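Local coordinates for protein diguanylate cyclase with PAS/PAC sensor (Marinobacter aquaeolei, PDB 3H9W) that probably makes cyclic di-GMP from two GTP as the full-length enzyme, this chain being its N-terminal PAS sensor domain, at residues Glu24-Gly28 / Tyr79-Arg83; Thr42-Asp48 / Tyr70-His74. The contacts are given in a common frame with arbitrary orientation. Residues are numbered along the deposited sequence.

Both contacts pack onto the neighbouring antiparallel strands 66-73 and 79-90 of a PAS-domain sheet, their centres 10 Å apart. Contact 1 sets the end of helix 22-27 on one face of strand 79-90; contact 2 lines the segment leading into helix 46-61 along an outermost strand of the sheet, 66-73. Probable backbone hydrogen bonds join them, Val-80 O to Ala-72 N and Ile-82 N to Tyr-70 O, both 2.7 Å. Packing adds Leu-26 O against His-74 CD2 (3.2 Å) and Tyr-79 OH against Pro-46 CD (3.3 Å). In ligand-binding PAS domains the pocket lies between such helices and the sheet; the cyclase chemistry probably belongs to the GGDEF domain, absent from this chain.

Contact 1. Residues Glu24-Gly28 / Tyr79-Arg83; sequences EALLG and YVWIR
The last turn of a helix rests its leucines on the apolar face of a strand. Glu-24 to Leu-27 are helical, and Gly-28 leaves the helix with phi 76° and psi -34°, its N giving a weak 2.6 Å hydrogen bond to Glu-24 O. Tyr-79 to Arg-83 are extended. The closest CA atoms, Leu-27 and Val-80, stand 7.5 Å apart, leaving room for one layer of side chains, and 182 Å² is buried, both sides summed. Val-80 (chi1 t) and Ile-82 (m, t) point toward the helix. Ile-82 CD1 is the bump: it enters the notch between Leu-26 CD2, 3.6 Å away, and Leu-27 CD1, 3.9 Å away. In a PAS fold this is helix-on-sheet packing, helix 22-27 lying against strand 79-90, with Trp-34 also touching Leu-27. Leu-26 (t, p) sets CD1 3.9 Å from Val-80 CG1, and Leu-27 (m, t), whose CA-to-CB bond runs sideways, brings CD2 3.9 Å from Val-80 CB, this same Leu-27 CD2 also standing 4.1 Å from Ile-82 CD1. Trp-81, between the two inward residues in sequence, turns its ring to the other face of the strand, where it stacks with His-110 of the C-terminal His tag.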
loop_
_atom_site.group_PDB
_atom_site.type_symbol
_atom_site.label_atom_id
_atom_site.label_comp_id
_atom_site.label_asym_id
_atom_site.label_seq_id
_atom_site.Cartn_x
_atom_site.Cartn_y
_atom_site.Cartn_z
ATOM N N GLU A 24 14.809 -3.817 -6.724
ATOM C CA GLU A 24 16.050 -4.364 -7.262
ATOM C C GLU A 24 16.688 -5.318 -6.257
ATOM O O GLU A 24 17.142 -6.411 -6.616
ATOM C CB GLU A 24 17.016 -3.225 -7.612
ATOM C CG GLU A 24 18.184 -3.655 -8.480
ATOM C CD GLU A 24 19.011 -2.483 -8.964
ATOM O OE1 GLU A 24 18.414 -1.478 -9.410
ATOM O OE2 GLU A 24 20.258 -2.568 -8.913
ATOM N N ALA A 25 16.713 -4.920 -4.990
ATOM C CA ALA A 25 17.289 -5.780 -3.965
ATOM C C ALA A 25 16.454 -7.051 -3.837
ATOM O O ALA A 25 16.995 -8.140 -3.641
ATOM C CB ALA A 25 17.333 -5.051 -2.624
ATOM N N LEU A 26 15.135 -6.908 -3.960
ATOM C CA LEU A 26 14.235 -8.046 -3.839
ATOM C C LEU A 26 14.229 -8.977 -5.055
ATOM O O LEU A 26 14.391 -10.192 -4.914
ATOM C CB LEU A 26 12.801 -7.572 -3.576
ATOM C CG LEU A 26 11.770 -8.697 -3.368
ATOM C CD1 LEU A 26 12.129 -9.472 -2.108
ATOM C CD2 LEU A 26 10.368 -8.119 -3.250
ATOM N N LEU A 27 14.034 -8.419 -6.245
ATOM C CA LEU A 27 13.968 -9.246 -7.455
ATOM C C LEU A 27 15.177 -9.207 -8.395
ATOM O O LEU A 27 15.173 -9.862 -9.443
ATOM C CB LEU A 27 12.692 -8.905 -8.229
ATOM C CG LEU A 27 11.397 -9.142 -7.439
ATOM C CD1 LEU A 27 10.198 -8.777 -8.305
ATOM C CD2 LEU A 27 11.311 -10.600 -7.006
ATOM N N GLY A 28 16.198 -8.438 -8.028
ATOM C CA GLY A 28 17.410 -8.373 -8.828
ATOM C C GLY A 28 17.436 -7.566 -10.118
ATOM O O GLY A 28 18.472 -6.998 -10.465
ATOM N N TYR A 79 12.221 -18.032 -7.617
ATOM C CA TYR A 79 10.964 -17.342 -7.359
ATOM C C TYR A 79 10.850 -16.769 -5.955
ATOM O O TYR A 79 11.320 -17.371 -4.989
ATOM C CB TYR A 79 9.805 -18.305 -7.616
ATOM C CG TYR A 79 9.635 -18.622 -9.080
ATOM C CD1 TYR A 79 9.179 -17.653 -9.960
ATOM C CD2 TYR A 79 9.972 -19.875 -9.594
ATOM C CE1 TYR A 79 9.064 -17.909 -11.313
ATOM C CE2 TYR A 79 9.855 -20.143 -10.956
ATOM C CZ TYR A 79 9.403 -19.151 -11.804
ATOM O OH TYR A 79 9.289 -19.378 -13.155
ATOM N N VAL A 80 10.218 -15.601 -5.855
ATOM C CA VAL A 80 10.007 -14.936 -4.576
ATOM C C VAL A 80 8.513 -14.651 -4.417
ATOM O O VAL A 80 7.892 -14.042 -5.288
ATOM C CB VAL A 80 10.769 -13.589 -4.496
ATOM C CG1 VAL A 80 10.525 -12.922 -3.134
ATOM C CG2 VAL A 80 12.250 -13.818 -4.720
ATOM N N TRP A 81 7.946 -15.106 -3.304
ATOM C CA TRP A 81 6.537 -14.898 -3.017
ATOM C C TRP A 81 6.262 -13.438 -2.704
ATOM O O TRP A 81 6.826 -12.874 -1.764
ATOM C CB TRP A 81 6.099 -15.754 -1.832
ATOM C CG TRP A 81 5.717 -17.139 -2.230
ATOM C CD1 TRP A 81 6.455 -18.280 -2.076
ATOM C CD2 TRP A 81 4.496 -17.533 -2.864
ATOM N NE1 TRP A 81 5.764 -19.361 -2.569
ATOM C CE2 TRP A 81 4.558 -18.932 -3.060
ATOM C CE3 TRP A 81 3.350 -16.839 -3.286
ATOM C CZ2 TRP A 81 3.518 -19.654 -3.663
ATOM C CZ3 TRP A 81 2.314 -17.556 -3.885
ATOM C CH2 TRP A 81 2.408 -18.951 -4.066
ATOM N N ILE A 82 5.372 -12.846 -3.487
ATOM C CA ILE A 82 5.019 -11.446 -3.330
ATOM C C ILE A 82 3.513 -11.229 -3.247
ATOM O O ILE A 82 2.725 -11.979 -3.823
ATOM C CB ILE A 82 5.593 -10.620 -4.520
ATOM C CG1 ILE A 82 7.088 -10.373 -4.290
ATOM C CG2 ILE A 82 4.822 -9.311 -4.692
ATOM C CD1 ILE A 82 7.733 -9.455 -5.300
ATOM N N ARG A 83 3.128 -10.207 -2.492
ATOM C CA ARG A 83 1.736 -9.818 -2.363
ATOM C C ARG A 83 1.691 -8.433 -2.991
ATOM O O ARG A 83 2.414 -7.533 -2.570
ATOM C CB ARG A 83 1.301 -9.726 -0.893
ATOM C CG ARG A 83 -0.112 -9.132 -0.693
ATOM C CD ARG A 83 -0.656 -9.448 0.702
ATOM N NE ARG A 83 -0.733 -10.897 0.872
ATOM C CZ ARG A 83 -0.304 -11.568 1.936
ATOM N NH1 ARG A 83 0.234 -10.928 2.968
ATOM N NH2 ARG A 83 -0.374 -12.892 1.939
#

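Contact 2. Residues Thr42-Asp48 / Tyr70-His74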
loop_
_atom_site.group_PDB
_atom_site.type_symbol
_atom_site.label_atom_id
_atom_site.label_comp_id
_atom_site.label_asym_id
_atom_site.label_seq_id
_atom_site.Cartn_x
_atom_site.Cartn_y
_atom_site.Cartn_z
ATOM N N THR A 42 5.554 -10.558 -17.116
ATOM C CA THR A 42 6.583 -11.490 -17.560
ATOM C C THR A 42 7.402 -12.064 -16.410
ATOM O O THR A 42 7.705 -13.254 -16.390
ATOM C CB THR A 42 7.528 -10.805 -18.568
ATOM O OG1 THR A 42 6.804 -10.521 -19.772
ATOM C CG2 THR A 42 8.720 -11.698 -18.892
ATOM N N ARG A 43 7.747 -11.214 -15.451
ATOM C CA ARG A 43 8.557 -11.619 -14.305
ATOM C C ARG A 43 7.700 -12.271 -13.228
ATOM O O ARG A 43 7.656 -11.825 -12.079
ATOM C CB ARG A 43 9.280 -10.387 -13.765
ATOM C CG ARG A 43 10.189 -9.787 -14.823
ATOM C CD ARG A 43 10.690 -8.393 -14.476
ATOM N NE ARG A 43 11.487 -7.867 -15.584
ATOM C CZ ARG A 43 12.059 -6.670 -15.598
ATOM N NH1 ARG A 43 11.930 -5.854 -14.558
ATOM N NH2 ARG A 43 12.765 -6.291 -16.657
HETATM N N MSE A 44 7.042 -13.357 -13.611
HETATM C CA MSE A 44 6.145 -14.065 -12.719
HETATM C C MSE A 44 6.152 -15.557 -13.046
HETATM O O MSE A 44 6.437 -15.954 -14.175
HETATM C CB MSE A 44 4.741 -13.488 -12.906
HETATM C CG MSE A 44 3.711 -13.916 -11.894
HETATM SE SE MSE A 44 2.009 -13.136 -12.362
HETATM C CE MSE A 44 2.411 -11.268 -11.982
ATOM N N HIS A 45 5.842 -16.374 -12.049
ATOM C CA HIS A 45 5.793 -17.827 -12.215
ATOM C C HIS A 45 4.746 -18.163 -13.282
ATOM O O HIS A 45 3.687 -17.536 -13.339
ATOM C CB HIS A 45 5.423 -18.463 -10.878
ATOM C CG HIS A 45 5.561 -19.952 -10.853
ATOM N ND1 HIS A 45 4.731 -20.789 -11.565
ATOM C CD2 HIS A 45 6.431 -20.753 -10.193
ATOM C CE1 HIS A 45 5.082 -22.044 -11.345
ATOM N NE2 HIS A 45 6.111 -22.050 -10.516
ATOM N N PRO A 46 5.029 -19.156 -14.151
ATOM C CA PRO A 46 4.082 -19.537 -15.205
ATOM C C PRO A 46 2.677 -19.932 -14.744
ATOM O O PRO A 46 1.698 -19.632 -15.425
ATOM C CB PRO A 46 4.806 -20.682 -15.933
ATOM C CG PRO A 46 5.698 -21.261 -14.875
ATOM C CD PRO A 46 6.226 -20.017 -14.191
ATOM N N GLU A 47 2.569 -20.595 -13.598
ATOM C CA GLU A 47 1.262 -21.005 -13.103
ATOM C C GLU A 47 0.500 -19.836 -12.487
ATOM O O GLU A 47 -0.711 -19.914 -12.275
ATOM C CB GLU A 47 1.396 -22.142 -12.079
ATOM C CG GLU A 47 2.055 -23.406 -12.644
ATOM C CD GLU A 47 1.904 -24.615 -11.740
ATOM O OE1 GLU A 47 1.758 -24.437 -10.510
ATOM O OE2 GLU A 47 1.949 -25.752 -12.253
ATOM N N ASP A 48 1.210 -18.751 -12.194
ATOM C CA ASP A 48 0.568 -17.580 -11.620
ATOM C C ASP A 48 0.165 -16.620 -12.731
ATOM O O ASP A 48 -0.862 -15.939 -12.639
ATOM C CB ASP A 48 1.490 -16.898 -10.601
ATOM C CG ASP A 48 1.504 -17.620 -9.275
ATOM O OD1 ASP A 48 0.427 -18.116 -8.864
ATOM O OD2 ASP A 48 2.567 -17.684 -8.622
ATOM N N TYR A 70 1.502 -14.056 -5.424
ATOM C CA TYR A 70 2.093 -14.848 -6.492
ATOM C C TYR A 70 3.605 -14.944 -6.361
ATOM O O TYR A 70 4.238 -14.234 -5.564
ATOM C CB TYR A 70 1.740 -14.251 -7.863
ATOM C CG TYR A 70 2.147 -12.808 -7.998
ATOM C CD1 TYR A 70 1.258 -11.778 -7.686
ATOM C CD2 TYR A 70 3.449 -12.465 -8.367
ATOM C CE1 TYR A 70 1.659 -10.445 -7.730
ATOM C CE2 TYR A 70 3.855 -11.128 -8.417
ATOM C CZ TYR A 70 2.952 -10.128 -8.091
ATOM O OH TYR A 70 3.365 -8.811 -8.097
ATOM N N ARG A 71 4.176 -15.843 -7.153
ATOM C CA ARG A 71 5.605 -16.061 -7.172
ATOM C C ARG A 71 6.211 -15.169 -8.242
ATOM O O ARG A 71 5.954 -15.347 -9.438
ATOM C CB ARG A 71 5.896 -17.538 -7.468
ATOM C CG ARG A 71 5.512 -18.463 -6.316
ATOM C CD ARG A 71 5.101 -19.848 -6.788
ATOM N NE ARG A 71 3.807 -19.842 -7.480
ATOM C CZ ARG A 71 3.214 -20.936 -7.952
ATOM N NH1 ARG A 71 3.797 -22.122 -7.805
ATOM N NH2 ARG A 71 2.052 -20.849 -8.579
ATOM N N ALA A 72 6.992 -14.186 -7.805
ATOM C CA ALA A 72 7.646 -13.265 -8.723
ATOM C C ALA A 72 8.963 -13.890 -9.141
ATOM O O ALA A 72 9.587 -14.621 -8.371
ATOM C CB ALA A 72 7.902 -11.914 -8.031
ATOM N N LEU A 73 9.382 -13.598 -10.361
ATOM C CA LEU A 73 10.621 -14.143 -10.899
ATOM C C LEU A 73 11.808 -13.234 -10.625
ATOM O O LEU A 73 11.822 -12.075 -11.040
ATOM C CB LEU A 73 10.474 -14.344 -12.412
ATOM C CG LEU A 73 11.688 -14.891 -13.159
ATOM C CD1 LEU A 73 12.016 -16.292 -12.649
ATOM C CD2 LEU A 73 11.397 -14.919 -14.647
ATOM N N HIS A 74 12.801 -13.761 -9.919
ATOM C CA HIS A 74 14.012 -13.012 -9.622
ATOM C C HIS A 74 14.868 -13.101 -10.883
ATOM O O HIS A 74 14.742 -14.065 -11.643
ATOM C CB HIS A 74 14.737 -13.657 -8.437
ATOM C CG HIS A 74 15.921 -12.881 -7.956
ATOM N ND1 HIS A 74 17.091 -12.784 -8.676
ATOM C CD2 HIS A 74 16.113 -12.167 -6.823
ATOM C CE1 HIS A 74 17.956 -12.042 -8.007
ATOM N NE2 HIS A 74 17.387 -11.655 -6.879
HETATM O O HOH W 1 1.008 -23.562 -8.192
#
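In this PAS fold the segment that enters helix 46-61 runs antiparallel beside edge strand 66-73, through a single beta bridge. Thr-42 closes the preceding helix. Arg-43 centres an inverse gamma turn and accepts from Leu-73 N at its O (3.0 Å); its guanidinium reaches Ser-33 and makes cation-pi contacts with Trp-29 and Trp-34. Met-44, a selenomethionine, forms with Ala-72 the non-hydrogen-bonded pair, CA atoms 4.3 Å apart, and lays CE over the Tyr-70 ring, 3.9 Å from its centroid. His-45 N then donates to Arg-71 O (2.8 Å). The same histidine is the N-cap of helix 46-61, ND1 accepting from Glu-47 N (3.0 Å), while the Arg-71 guanidinium lies flat on its ring, centres 3.8 Å apart and planes at 11°. Glu-47 OE1 is joined by a water to Arg-71 NH2. Asp-48 forms the salt bridge with Arg-71: OD1 takes Arg-71 NH2 at 3.2 Å, and OD2 accepts from both Arg-71 NE (2.7 Å) and Arg-71 N (2.9 Å).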